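PDB 3CRY: gamma-glutamyl cyclotransferase from Homo sapiens, which catalyses the release of 5-oxoproline from gamma-glutamyl dipeptides, works as a homodimer and may take part in glutathione homeostasis. Local coordinates for residues G23-L26 / R30-L33; L33-A38 / D95-V100; S136-K141 / G170-E175; G146-G151 / E155-L160. The protein carries 1 engineered substitution. One frame throughout, in Å; residues are numbered along the deposited sequence. Where two conformers were deposited one is given.

Contact 1 (G23-L26 / R30-L33); sequences GSNL and RIHL. With ACT (acetate ion), chain C.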
loop_
_atom_site.group_PDB
_atom_site.type_symbol
_atom_site.label_atom_id
_atom_site.label_comp_id
_atom_site.label_asym_id
_atom_site.label_seq_id
_atom_site.Cartn_x
_atom_site.Cartn_y
_atom_site.Cartn_z
ATOM N N GLY A 23 -10.312 -9.154 -6.975
ATOM C CA GLY A 23 -9.786 -10.395 -7.566
ATOM C C GLY A 23 -10.734 -11.556 -7.300
ATOM O O GLY A 23 -11.951 -11.400 -7.482
ATOM N N SER A 24 -10.204 -12.706 -6.852
ATOM C CA SER A 24 -11.051 -13.915 -6.699
ATOM C C SER A 24 -12.073 -13.737 -5.583
ATOM O O SER A 24 -13.080 -14.460 -5.552
ATOM C CB SER A 24 -10.213 -15.180 -6.453
ATOM O OG SER A 24 -9.469 -15.034 -5.256
ATOM N N ASN A 25 -11.820 -12.790 -4.671
ATOM C CA ASN A 25 -12.831 -12.467 -3.642
ATOM C C ASN A 25 -14.068 -11.691 -4.166
ATOM O O ASN A 25 -14.969 -11.370 -3.393
ATOM C CB ASN A 25 -12.207 -11.779 -2.411
ATOM C CG ASN A 25 -11.443 -12.760 -1.502
ATOM O OD1 ASN A 25 -11.693 -13.981 -1.498
ATOM N ND2 ASN A 25 -10.515 -12.221 -0.724
ATOM N N LEU A 26 -14.114 -11.413 -5.471
ATOM C CA LEU A 26 -15.360 -10.971 -6.107
ATOM C C LEU A 26 -16.458 -12.042 -6.039
ATOM O O LEU A 26 -17.652 -11.698 -6.075
ATOM C CB LEU A 26 -15.124 -10.633 -7.587
ATOM C CG LEU A 26 -14.319 -9.375 -7.888
ATOM C CD1 LEU A 26 -14.036 -9.314 -9.403
ATOM C CD2 LEU A 26 -15.045 -8.102 -7.389
ATOM N N ARG A 30 -16.190 -18.116 -3.150
ATOM C CA ARG A 30 -14.756 -18.099 -2.921
ATOM C C ARG A 30 -14.425 -17.383 -1.623
ATOM O O ARG A 30 -13.696 -17.935 -0.800
ATOM C CB ARG A 30 -13.969 -17.483 -4.085
ATOM C CG ARG A 30 -12.465 -17.306 -3.795
ATOM C CD ARG A 30 -11.736 -18.607 -3.485
ATOM N NE ARG A 30 -10.386 -18.312 -2.991
ATOM C CZ ARG A 30 -9.417 -19.208 -2.842
ATOM N NH1 ARG A 30 -9.623 -20.483 -3.141
ATOM N NH2 ARG A 30 -8.235 -18.817 -2.400
ATOM N N ILE A 31 -14.940 -16.163 -1.434
ATOM C CA ILE A 31 -14.602 -15.435 -0.201
ATOM C C ILE A 31 -15.107 -16.189 1.046
ATOM O O ILE A 31 -14.471 -16.157 2.096
ATOM C CB ILE A 31 -15.097 -13.951 -0.180
ATOM C CG1 ILE A 31 -14.421 -13.154 0.964
ATOM C CG2 ILE A 31 -16.622 -13.861 -0.179
ATOM C CD1 ILE A 31 -14.739 -11.628 0.971
ATOM N N HIS A 32 -16.250 -16.860 0.914
ATOM C CA HIS A 32 -16.823 -17.602 2.053
ATOM C C HIS A 32 -16.049 -18.841 2.488
ATOM O O HIS A 32 -16.242 -19.328 3.624
ATOM C CB HIS A 32 -18.286 -17.936 1.761
ATOM C CG HIS A 32 -19.213 -16.790 2.024
ATOM N ND1 HIS A 32 -20.529 -16.782 1.609
ATOM C CD2 HIS A 32 -19.022 -15.616 2.697
ATOM C CE1 HIS A 32 -21.117 -15.670 2.026
ATOM N NE2 HIS A 32 -20.228 -14.949 2.702
ATOM N N LEU A 33 -15.187 -19.370 1.624
ATOM C CA LEU A 33 -14.339 -20.526 2.014
ATOM C C LEU A 33 -13.547 -20.296 3.299
ATOM O O LEU A 33 -13.511 -21.174 4.180
ATOM C CB LEU A 33 -13.377 -20.948 0.898
ATOM C CG LEU A 33 -13.972 -21.752 -0.256
ATOM C CD1 LEU A 33 -12.909 -21.896 -1.347
ATOM C CD2 LEU A 33 -14.469 -23.151 0.199
HETATM C C ACT C . -6.939 -12.710 -4.496
HETATM O O ACT C . -7.467 -12.961 -5.611
HETATM O OXT ACT C . -7.711 -12.230 -3.618
HETATM C CH3 ACT C . -5.478 -12.955 -4.204
#
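Asn25 lays its amide against the first turns of helix 28-34, crossing the Ile31 side chain at about a right angle. Its OD1 rests on Ile31 CA at 3.5 Å, and its CG packs against Ile31 CG1 at 3.9 Å. No hydrogen bond links the two segments. CG stands beside the backbone N (chi1 -76°), which carries the carboxamide to Ile31 while ND2 is bonded to the hydroxyl of Tyr19, a probable substrate-binding residue. An alanine here would probably leave Tyr19 without that amide donor and open a gap beside Ile31. Arg30 contributes its aliphatic part, with CG 3.4 Å from the backbone O of Ser24. Ser24 suits its place because it offers two donors to one oxygen: Ser24 N bonds the acetate O at 3.0 Å (163°) and Ser24 OG the same oxygen at 2.9 Å. A CB on Gly23 would collide with the acetate O, so glycine leaves this position accessible to a bound anion. The 3-10 turn 24-26, closed by the bond from Leu26 N to Gly23 O, comes shortly after strand 16-21. The loop between that strand and helix 28-34 holds part of the inferred substrate site of the gamma-glutamylcyclotransferase fold, where the acetate probably marks an anion-binding position.

Contact 2 (L33-A38 / D95-V100); sequences LRNPSA and DEQQGV. Engineered in segment 95-100: Gln98 (natural residue Glu).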
loop_
_atom_site.group_PDB
_atom_site.type_symbol
_atom_site.label_atom_id
_atom_site.label_comp_id
_atom_site.label_asym_id
_atom_site.label_seq_id
_atom_site.Cartn_x
_atom_site.Cartn_y
_atom_site.Cartn_z
ATOM N N LEU A 33 -15.187 -19.370 1.624
ATOM C CA LEU A 33 -14.339 -20.526 2.014
ATOM C C LEU A 33 -13.547 -20.296 3.299
ATOM O O LEU A 33 -13.511 -21.174 4.180
ATOM C CB LEU A 33 -13.377 -20.948 0.898
ATOM C CG LEU A 33 -13.972 -21.752 -0.256
ATOM C CD1 LEU A 33 -12.909 -21.896 -1.347
ATOM C CD2 LEU A 33 -14.469 -23.151 0.199
ATOM N N ARG A 34 -12.911 -19.130 3.419
ATOM C CA ARG A 34 -12.187 -18.792 4.647
ATOM C C ARG A 34 -12.867 -17.685 5.456
ATOM O O ARG A 34 -12.636 -17.559 6.661
ATOM C CB ARG A 34 -10.721 -18.454 4.351
ATOM C CG ARG A 34 -9.836 -19.702 4.270
ATOM C CD ARG A 34 -8.590 -19.470 3.426
ATOM N NE ARG A 34 -8.857 -19.567 1.991
ATOM C CZ ARG A 34 -8.778 -20.695 1.281
ATOM N NH1 ARG A 34 -8.447 -21.838 1.868
ATOM N NH2 ARG A 34 -9.036 -20.683 -0.022
ATOM N N ASN A 35 -13.726 -16.910 4.796
ATOM C CA ASN A 35 -14.429 -15.809 5.462
ATOM C C ASN A 35 -15.944 -15.983 5.441
ATOM O O ASN A 35 -16.662 -15.165 4.852
ATOM C CB ASN A 35 -14.025 -14.454 4.844
ATOM C CG ASN A 35 -12.530 -14.319 4.699
ATOM O OD1 ASN A 35 -11.816 -14.010 5.668
ATOM N ND2 ASN A 35 -12.035 -14.597 3.496
ATOM N N PRO A 36 -16.453 -17.051 6.092
ATOM C CA PRO A 36 -17.874 -17.391 5.913
ATOM C C PRO A 36 -18.893 -16.346 6.381
ATOM O O PRO A 36 -20.032 -16.363 5.911
ATOM C CB PRO A 36 -18.047 -18.723 6.666
ATOM C CG PRO A 36 -16.781 -19.006 7.335
ATOM C CD PRO A 36 -15.749 -17.978 6.995
ATOM N N SER A 37 -18.506 -15.424 7.257
ATOM C CA SER A 37 -19.488 -14.435 7.733
ATOM C C SER A 37 -19.453 -13.090 6.959
ATOM O O SER A 37 -20.221 -12.185 7.269
ATOM C CB SER A 37 -19.386 -14.205 9.242
ATOM O OG SER A 37 -18.158 -13.606 9.583
ATOM N N ALA A 38 -18.559 -12.976 5.974
ATOM C CA ALA A 38 -18.549 -11.802 5.081
ATOM C C ALA A 38 -19.935 -11.607 4.466
ATOM O O ALA A 38 -20.575 -12.569 4.025
ATOM C CB ALA A 38 -17.507 -11.972 3.979
ATOM N N ASP A 95 -5.714 -10.728 6.706
ATOM C CA ASP A 95 -4.294 -10.444 6.491
ATOM C C ASP A 95 -3.493 -11.716 6.220
ATOM O O ASP A 95 -2.695 -11.767 5.278
ATOM C CB ASP A 95 -3.686 -9.696 7.694
ATOM C CG ASP A 95 -4.202 -8.262 7.846
ATOM O OD1 ASP A 95 -5.005 -7.765 7.011
ATOM O OD2 ASP A 95 -3.782 -7.615 8.843
ATOM N N GLU A 96 -3.704 -12.740 7.051
ATOM C CA GLU A 96 -3.005 -14.014 6.911
ATOM C C GLU A 96 -3.289 -14.663 5.559
ATOM O O GLU A 96 -2.395 -15.223 4.915
ATOM C CB GLU A 96 -3.386 -14.951 8.061
ATOM C CG GLU A 96 -2.344 -14.992 9.165
ATOM C CD GLU A 96 -1.207 -15.925 8.832
ATOM O OE1 GLU A 96 -1.498 -17.006 8.282
ATOM O OE2 GLU A 96 -0.032 -15.601 9.108
ATOM N N GLN A 97 -4.541 -14.579 5.128
ATOM C CA GLN A 97 -4.940 -15.123 3.827
ATOM C C GLN A 97 -4.192 -14.503 2.653
ATOM O O GLN A 97 -3.925 -15.174 1.647
ATOM C CB GLN A 97 -6.433 -14.934 3.630
ATOM C CG GLN A 97 -7.272 -15.746 4.623
ATOM C CD GLN A 97 -8.718 -15.349 4.608
ATOM O OE1 GLN A 97 -9.279 -15.069 3.551
ATOM N NE2 GLN A 97 -9.336 -15.301 5.785
ATOM N N GLN A 98 -3.845 -13.222 2.788
ATOM C CA GLN A 98 -3.186 -12.479 1.724
ATOM C C GLN A 98 -1.654 -12.536 1.834
ATOM O O GLN A 98 -0.948 -11.857 1.067
ATOM C CB GLN A 98 -3.645 -11.018 1.728
ATOM C CG GLN A 98 -5.146 -10.821 1.558
ATOM C CD GLN A 98 -5.627 -11.205 0.177
ATOM O OE1 GLN A 98 -4.917 -11.027 -0.819
ATOM N NE2 GLN A 98 -6.845 -11.713 0.100
ATOM N N GLY A 99 -1.144 -13.325 2.784
ATOM C CA GLY A 99 0.306 -13.547 2.899
ATOM C C GLY A 99 1.082 -12.260 3.188
ATOM O O GLY A 99 2.210 -12.067 2.710
ATOM N N VAL A 100 0.467 -11.374 3.962
ATOM C CA VAL A 100 1.114 -10.096 4.309
ATOM C C VAL A 100 2.471 -10.369 4.970
ATOM O O VAL A 100 3.477 -9.731 4.651
ATOM C CB VAL A 100 0.212 -9.200 5.213
ATOM C CG1 VAL A 100 0.978 -7.955 5.718
ATOM C CG2 VAL A 100 -1.037 -8.768 4.482
#
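Two carboxamides, those of Asn35 and Gln97, approach from opposite directions and pair in a ring of two hydrogen bonds, their planes 30° apart, while Arg34 CB lies against the Gln97 amide, 3.7 Å from CD. Gln97 NE2 donates to Asn35 OD1 at 2.8 Å; this acceptor lies near the Gln97 amide plane, but NE2 is tilted 34° from the Asn35 carbonyl plane. The return bond, from Asn35 ND2 to Gln97 OE1, is also 2.8 Å long and arrives in the carbonyl plane on a lone pair. Gln97 has the reach for this: beyond CG its chain is extended (chi2 169°), and it spans the space between backbones whose nearest CA atoms, in Arg34 and Gln97, are 8.2 Å apart. The shorter Asn35 suits the end of helix 28-34, where its ND2 also bonds the backbone O of Ile31; Gln97 NE2 has a second partner in Ser93 OG. Because Ile31 O can only accept, it sets the orientation of Asn35, and the paired bonds pass that on to Gln97. The pair ties the end of helix 28-34 to the end of helix 91-97, just before Gln98, an engineered replacement of the glutamate that acts as proton acceptor. The amide pair is itself neutral; the charged Arg34 contributes only carbon contacts to Gln97.

Contact 3 (S136-K141 / G170-E175); sequences SPQYKK and GKVSEE. With ACT (acetate ion), chain C.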
loop_
_atom_site.group_PDB
_atom_site.type_symbol
_atom_site.label_atom_id
_atom_site.label_comp_id
_atom_site.label_asym_id
_atom_site.label_seq_id
_atom_site.Cartn_x
_atom_site.Cartn_y
_atom_site.Cartn_z
ATOM N N SER A 136 -4.060 -17.675 -14.561
ATOM C CA SER A 136 -4.538 -18.966 -15.102
ATOM C C SER A 136 -5.995 -18.864 -15.597
ATOM O O SER A 136 -6.757 -17.999 -15.156
ATOM C CB SER A 136 -4.429 -20.069 -14.044
ATOM O OG SER A 136 -5.354 -19.801 -12.996
ATOM N N PRO A 137 -6.394 -19.749 -16.532
ATOM C CA PRO A 137 -7.812 -19.761 -16.899
ATOM C C PRO A 137 -8.758 -19.924 -15.705
ATOM O O PRO A 137 -9.805 -19.259 -15.654
ATOM C CB PRO A 137 -7.915 -20.945 -17.887
ATOM C CG PRO A 137 -6.519 -20.982 -18.533
ATOM C CD PRO A 137 -5.582 -20.669 -17.358
ATOM N N GLN A 138 -8.397 -20.775 -14.752
ATOM C CA GLN A 138 -9.232 -21.006 -13.573
ATOM C C GLN A 138 -9.421 -19.736 -12.731
ATOM O O GLN A 138 -10.552 -19.390 -12.332
ATOM C CB GLN A 138 -8.670 -22.170 -12.758
ATOM C CG GLN A 138 -8.610 -23.509 -13.574
ATOM C CD GLN A 138 -7.288 -23.690 -14.349
ATOM O OE1 GLN A 138 -6.556 -22.736 -14.566
ATOM N NE2 GLN A 138 -6.972 -24.941 -14.731
ATOM N N TYR A 139 -8.331 -19.015 -12.515
ATOM C CA TYR A 139 -8.409 -17.768 -11.745
ATOM C C TYR A 139 -9.227 -16.714 -12.486
ATOM O O TYR A 139 -10.105 -16.069 -11.894
ATOM C CB TYR A 139 -6.997 -17.276 -11.459
ATOM C CG TYR A 139 -6.869 -16.116 -10.506
ATOM C CD1 TYR A 139 -7.234 -16.240 -9.161
ATOM C CD2 TYR A 139 -6.292 -14.911 -10.945
ATOM C CE1 TYR A 139 -7.058 -15.177 -8.269
ATOM C CE2 TYR A 139 -6.122 -13.839 -10.074
ATOM C CZ TYR A 139 -6.505 -13.990 -8.723
ATOM O OH TYR A 139 -6.336 -12.940 -7.833
ATOM N N LYS A 140 -8.985 -16.554 -13.786
ATOM C CA LYS A 140 -9.813 -15.658 -14.601
ATOM C C LYS A 140 -11.301 -16.025 -14.501
ATOM O O LYS A 140 -12.155 -15.144 -14.346
ATOM C CB LYS A 140 -9.318 -15.662 -16.064
ATOM C CG LYS A 140 -10.190 -14.814 -16.949
ATOM C CD LYS A 140 -9.786 -14.831 -18.413
ATOM C CE LYS A 140 -10.847 -14.074 -19.220
ATOM N NZ LYS A 140 -10.553 -14.071 -20.689
ATOM N N LYS A 141 -11.616 -17.316 -14.627
ATOM C CA LYS A 141 -12.997 -17.766 -14.581
ATOM C C LYS A 141 -13.670 -17.352 -13.277
ATOM O O LYS A 141 -14.780 -16.816 -13.289
ATOM C CB LYS A 141 -13.080 -19.276 -14.795
ATOM C CG LYS A 141 -12.981 -19.679 -16.264
ATOM C CD LYS A 141 -13.012 -21.198 -16.441
ATOM C CE LYS A 141 -13.135 -21.591 -17.904
ATOM N NZ LYS A 141 -11.823 -21.592 -18.574
ATOM N N GLY A 170 -3.574 -27.786 -16.284
ATOM C CA GLY A 170 -3.335 -28.842 -15.318
ATOM C C GLY A 170 -4.438 -28.921 -14.276
ATOM O O GLY A 170 -5.454 -28.228 -14.369
ATOM N N LYS A 171 -4.208 -29.790 -13.293
ATOM C CA LYS A 171 -5.034 -29.934 -12.094
ATOM C C LYS A 171 -5.133 -28.644 -11.267
ATOM O O LYS A 171 -4.140 -27.952 -11.080
ATOM C CB LYS A 171 -4.373 -31.004 -11.210
ATOM C CG LYS A 171 -4.846 -32.421 -11.428
ATOM C CD LYS A 171 -5.527 -32.920 -10.167
ATOM C CE LYS A 171 -6.942 -33.387 -10.457
ATOM N NZ LYS A 171 -7.752 -33.442 -9.216
ATOM N N VAL A 172 -6.325 -28.326 -10.755
ATOM C CA VAL A 172 -6.429 -27.383 -9.617
ATOM C C VAL A 172 -7.108 -28.056 -8.418
ATOM O O VAL A 172 -7.592 -29.175 -8.546
ATOM C CB VAL A 172 -7.089 -26.017 -9.964
ATOM C CG1 VAL A 172 -6.330 -25.311 -11.114
ATOM C CG2 VAL A 172 -8.579 -26.164 -10.274
ATOM N N SER A 173 -7.126 -27.390 -7.264
ATOM C CA SER A 173 -7.780 -27.948 -6.064
ATOM C C SER A 173 -9.231 -28.352 -6.342
ATOM O O SER A 173 -9.928 -27.669 -7.093
ATOM C CB SER A 173 -7.755 -26.940 -4.911
ATOM O OG SER A 173 -8.825 -26.022 -5.037
ATOM N N GLU A 174 -9.670 -29.458 -5.725
ATOM C CA GLU A 174 -11.052 -29.934 -5.869
ATOM C C GLU A 174 -12.068 -28.833 -5.590
ATOM O O GLU A 174 -13.073 -28.711 -6.300
ATOM C CB GLU A 174 -11.323 -31.112 -4.938
ATOM C CG GLU A 174 -10.937 -32.453 -5.503
ATOM C CD GLU A 174 -11.553 -33.597 -4.718
ATOM O OE1 GLU A 174 -11.138 -33.824 -3.560
ATOM O OE2 GLU A 174 -12.456 -34.267 -5.263
ATOM N N GLU A 175 -11.802 -28.024 -4.568
ATOM C CA GLU A 175 -12.718 -26.936 -4.190
ATOM C C GLU A 175 -12.917 -25.912 -5.320
ATOM O O GLU A 175 -14.052 -25.521 -5.621
ATOM C CB GLU A 175 -12.271 -26.257 -2.882
ATOM C CG GLU A 175 -10.902 -25.576 -2.941
ATOM C CD GLU A 175 -10.195 -25.540 -1.599
ATOM O OE1 GLU A 175 -10.877 -25.323 -0.567
ATOM O OE2 GLU A 175 -8.951 -25.720 -1.578
HETATM C C ACT C . -6.939 -12.710 -4.496
HETATM O O ACT C . -7.467 -12.961 -5.611
HETATM O OXT ACT C . -7.711 -12.230 -3.618
HETATM C CH3 ACT C . -5.478 -12.955 -4.204
HETATM O O HOH W 1 -8.384 -27.396 -14.921
#
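The first turn of helix 137-149 faces the irregular chain that leads into helix 174-181, with the CA atoms of Gln138 and Val172 8.0 Å apart. Gln138 bends at its second torsion (chi2 89°), and this lays its side chain obliquely across Val172. The methyl CG1 of Val172 meets Gln138 CD at 3.7 Å, so the aliphatic group packs on the amide. Beyond it, Gln138 NE2 is 3.6 Å from the backbone O of Gly170, too far for a direct bond. A water spans the distance, accepting from Gln138 NE2 at 2.8 Å and lying 3.1 Å from Gly170 O, one of several acceptors it could serve. Glutamine suits this place because its methylenes can pack while its amide serves the water; an alanine in its place would probably strip the water of its donor and leave Val172 CG1 poorly covered. Glu177 and Ile180 of helix 174-181 also touch Gln138. Both helices start from a serine N-cap: Ser136 OG accepts from Tyr139 N at 3.1 Å, and Ser173 OG pairs with Ile176 N. On the same first turn, Tyr139 points another way, with its ring edge toward the acetate; its OH is hydrogen-bonded to the acetate O at 2.5 Å, a length short enough to be doubtful in detail, and also bonds Ala69 N. The chemistry is therefore divided: a seam of methyl-amide packing and one water joins the chain's C-terminal part to the helix, and the same first turn carries Tyr139, whose bond to the acetate is consistent with its inferred part in substrate binding.

Contact 4 (G146-G151 / E155-L160); sequences GAKENG and EYQEKL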
loop_
_atom_site.group_PDB
_atom_site.type_symbol
_atom_site.label_atom_id
_atom_site.label_comp_id
_atom_site.label_asym_id
_atom_site.label_seq_id
_atom_site.Cartn_x
_atom_site.Cartn_y
_atom_site.Cartn_z
ATOM N N GLY A 146 -17.508 -13.978 -10.358
ATOM C CA GLY A 146 -17.797 -13.069 -9.239
ATOM C C GLY A 146 -18.292 -11.719 -9.741
ATOM O O GLY A 146 -19.207 -11.122 -9.153
ATOM N N ALA A 147 -17.684 -11.223 -10.820
ATOM C CA ALA A 147 -18.067 -9.921 -11.372
ATOM C C ALA A 147 -19.526 -9.966 -11.849
ATOM O O ALA A 147 -20.299 -9.023 -11.654
ATOM C CB ALA A 147 -17.117 -9.529 -12.514
ATOM N N LYS A 148 -19.906 -11.075 -12.474
ATOM C CA LYS A 148 -21.268 -11.216 -12.985
ATOM C C LYS A 148 -22.270 -11.388 -11.838
ATOM O O LYS A 148 -23.291 -10.697 -11.780
ATOM C CB LYS A 148 -21.323 -12.421 -13.922
ATOM C CG LYS A 148 -22.684 -12.661 -14.519
ATOM C CD LYS A 148 -22.576 -13.746 -15.579
ATOM C CE LYS A 148 -23.803 -13.749 -16.449
ATOM N NZ LYS A 148 -24.765 -14.720 -15.910
ATOM N N GLU A 149 -21.954 -12.289 -10.908
ATOM C CA GLU A 149 -22.826 -12.606 -9.771
ATOM C C GLU A 149 -23.165 -11.379 -8.932
ATOM O O GLU A 149 -24.302 -11.220 -8.469
ATOM C CB GLU A 149 -22.124 -13.645 -8.889
ATOM C CG GLU A 149 -22.773 -13.929 -7.544
ATOM C CD GLU A 149 -21.910 -14.851 -6.695
ATOM O OE1 GLU A 149 -20.895 -14.359 -6.150
ATOM O OE2 GLU A 149 -22.228 -16.065 -6.603
ATOM N N ASN A 150 -22.159 -10.544 -8.698
ATOM C CA ASN A 150 -22.312 -9.410 -7.798
ATOM C C ASN A 150 -22.605 -8.068 -8.478
ATOM O O ASN A 150 -22.558 -7.023 -7.843
ATOM C CB ASN A 150 -21.147 -9.374 -6.786
ATOM C CG ASN A 150 -21.302 -10.423 -5.689
ATOM O OD1 ASN A 150 -22.391 -10.604 -5.122
ATOM N ND2 ASN A 150 -20.227 -11.146 -5.403
ATOM N N GLY A 151 -22.908 -8.108 -9.772
ATOM C CA GLY A 151 -23.437 -6.940 -10.487
ATOM C C GLY A 151 -22.454 -5.820 -10.807
ATOM O O GLY A 151 -22.836 -4.648 -10.775
ATOM N N GLU A 155 -19.808 -3.180 -18.818
ATOM C CA GLU A 155 -18.625 -2.834 -19.591
ATOM C C GLU A 155 -17.329 -3.192 -18.859
ATOM O O GLU A 155 -16.331 -3.552 -19.495
ATOM C CB GLU A 155 -18.625 -1.383 -20.063
ATOM C CG GLU A 155 -17.492 -1.078 -21.048
ATOM C CD GLU A 155 -17.106 -2.259 -21.970
ATOM O OE1 GLU A 155 -15.908 -2.643 -21.951
ATOM O OE2 GLU A 155 -17.977 -2.792 -22.719
ATOM N N TYR A 156 -17.350 -3.141 -17.524
ATOM C CA TYR A 156 -16.188 -3.621 -16.774
ATOM C C TYR A 156 -16.073 -5.140 -16.889
ATOM O O TYR A 156 -14.972 -5.673 -17.012
ATOM C CB TYR A 156 -16.216 -3.159 -15.312
ATOM C CG TYR A 156 -14.928 -3.472 -14.573
ATOM C CD1 TYR A 156 -13.790 -2.655 -14.727
ATOM C CD2 TYR A 156 -14.840 -4.578 -13.723
ATOM C CE1 TYR A 156 -12.617 -2.927 -14.072
ATOM C CE2 TYR A 156 -13.652 -4.870 -13.046
ATOM C CZ TYR A 156 -12.537 -4.026 -13.222
ATOM O OH TYR A 156 -11.345 -4.283 -12.591
ATOM N N GLN A 157 -17.208 -5.845 -16.841
ATOM C CA GLN A 157 -17.207 -7.279 -17.083
ATOM C C GLN A 157 -16.580 -7.655 -18.443
ATOM O O GLN A 157 -15.853 -8.642 -18.529
ATOM C CB GLN A 157 -18.625 -7.838 -16.984
ATOM C CG GLN A 157 -19.200 -7.770 -15.571
ATOM C CD GLN A 157 -20.488 -8.565 -15.450
ATOM O OE1 GLN A 157 -20.569 -9.744 -15.863
ATOM N NE2 GLN A 157 -21.513 -7.925 -14.897
ATOM N N GLU A 158 -16.846 -6.854 -19.484
ATOM C CA GLU A 158 -16.213 -7.071 -20.788
ATOM C C GLU A 158 -14.688 -6.917 -20.743
ATOM O O GLU A 158 -13.958 -7.698 -21.357
ATOM C CB GLU A 158 -16.848 -6.153 -21.856
ATOM C CG GLU A 158 -18.271 -6.583 -22.233
ATOM C CD GLU A 158 -18.347 -8.020 -22.723
ATOM O OE1 GLU A 158 -17.619 -8.370 -23.689
ATOM O OE2 GLU A 158 -19.116 -8.808 -22.125
ATOM N N LYS A 159 -14.203 -5.923 -19.993
ATOM C CA LYS A 159 -12.780 -5.758 -19.764
ATOM C C LYS A 159 -12.165 -7.002 -19.078
ATOM O O LYS A 159 -11.108 -7.488 -19.485
ATOM C CB LYS A 159 -12.506 -4.511 -18.919
ATOM C CG LYS A 159 -12.698 -3.194 -19.632
ATOM C CD LYS A 159 -12.133 -2.032 -18.780
ATOM C CE LYS A 159 -10.604 -2.133 -18.498
ATOM N NZ LYS A 159 -10.041 -0.830 -17.970
ATOM N N LEU A 160 -12.820 -7.513 -18.033
ATOM C CA LEU A 160 -12.326 -8.738 -17.385
ATOM C C LEU A 160 -12.302 -9.939 -18.336
ATOM O O LEU A 160 -11.348 -10.729 -18.346
ATOM C CB LEU A 160 -13.175 -9.110 -16.159
ATOM C CG LEU A 160 -13.106 -8.064 -15.036
ATOM C CD1 LEU A 160 -14.184 -8.420 -13.990
ATOM C CD2 LEU A 160 -11.685 -7.954 -14.440
HETATM O O HOH W 2 -24.039 -9.060 -13.909
#
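This is a helix-helix packing contact in a helical hairpin: the C-terminal end of helix 137-149 lies against helix 154-161, with only a short turn between them. The closest backbones are at Ala147 and Gln157, whose CA atoms are 6.4 Å apart, and the small alanine allows that approach. Ala147 CB meets Leu160 CD1 at 3.5 Å, tighter than usual for two carbons, and Gln157 CG lies 4.1 Å from Ala147 CB. Leu160 continues inward, touching Ile143 and Cys144 of the first helix and Leu51 of strand 49-56, so its branched apolar side chain suits a buried position. Gln157 stretches across to the helix end, extended beyond CG (chi2 -169°). Its OE1 comes 3.3 Å from Lys148 CA and lies beside Lys148 CB, while the lysine chain runs on away from the contact. Gln157 NE2 is bonded to the backbone O of Leu152 in the turn and also donates to a water at 2.9 Å, which in turn donates to Lys148 O at 2.8 Å. Helix 137-149 closes in a Schellman motif, with Leu152 N bonded to Ala147 O and Gly151 N to Lys148 O; Gly151 takes the positive phi that glycine adopts easily. With no direct hydrogen bond between the segments, the direct apolar contact is that of Ala147 with Leu160, while one glutamine amide, directly and through water, serves carbonyls at the helix end and in the turn.

Contacts 1 and 2 follow one another on helix 28-34, share Leu33 and have centres 9 Å apart; His32 NE2 probably bonds Ala38 O between them. Later in the chain, contacts 3 and 4 both use helix 137-149, one at each end, with centres 18 Å apart. Contact 4 falls between the two segments of contact 3 in sequence. Contact 1 touches all the others: it meets contact 3 at the acetate and contact 4 through a probable bond from Asn150 ND2 to Leu26 O. Contacts 2 and 4 lie on opposite sides of the chain's centre, 22 Å apart. Around the acetate the loop after strand 16-21 and the start of helix 137-149 bring Ser24 and Tyr139 together, with Gln98, just after helix 91-97, packed on Asn25.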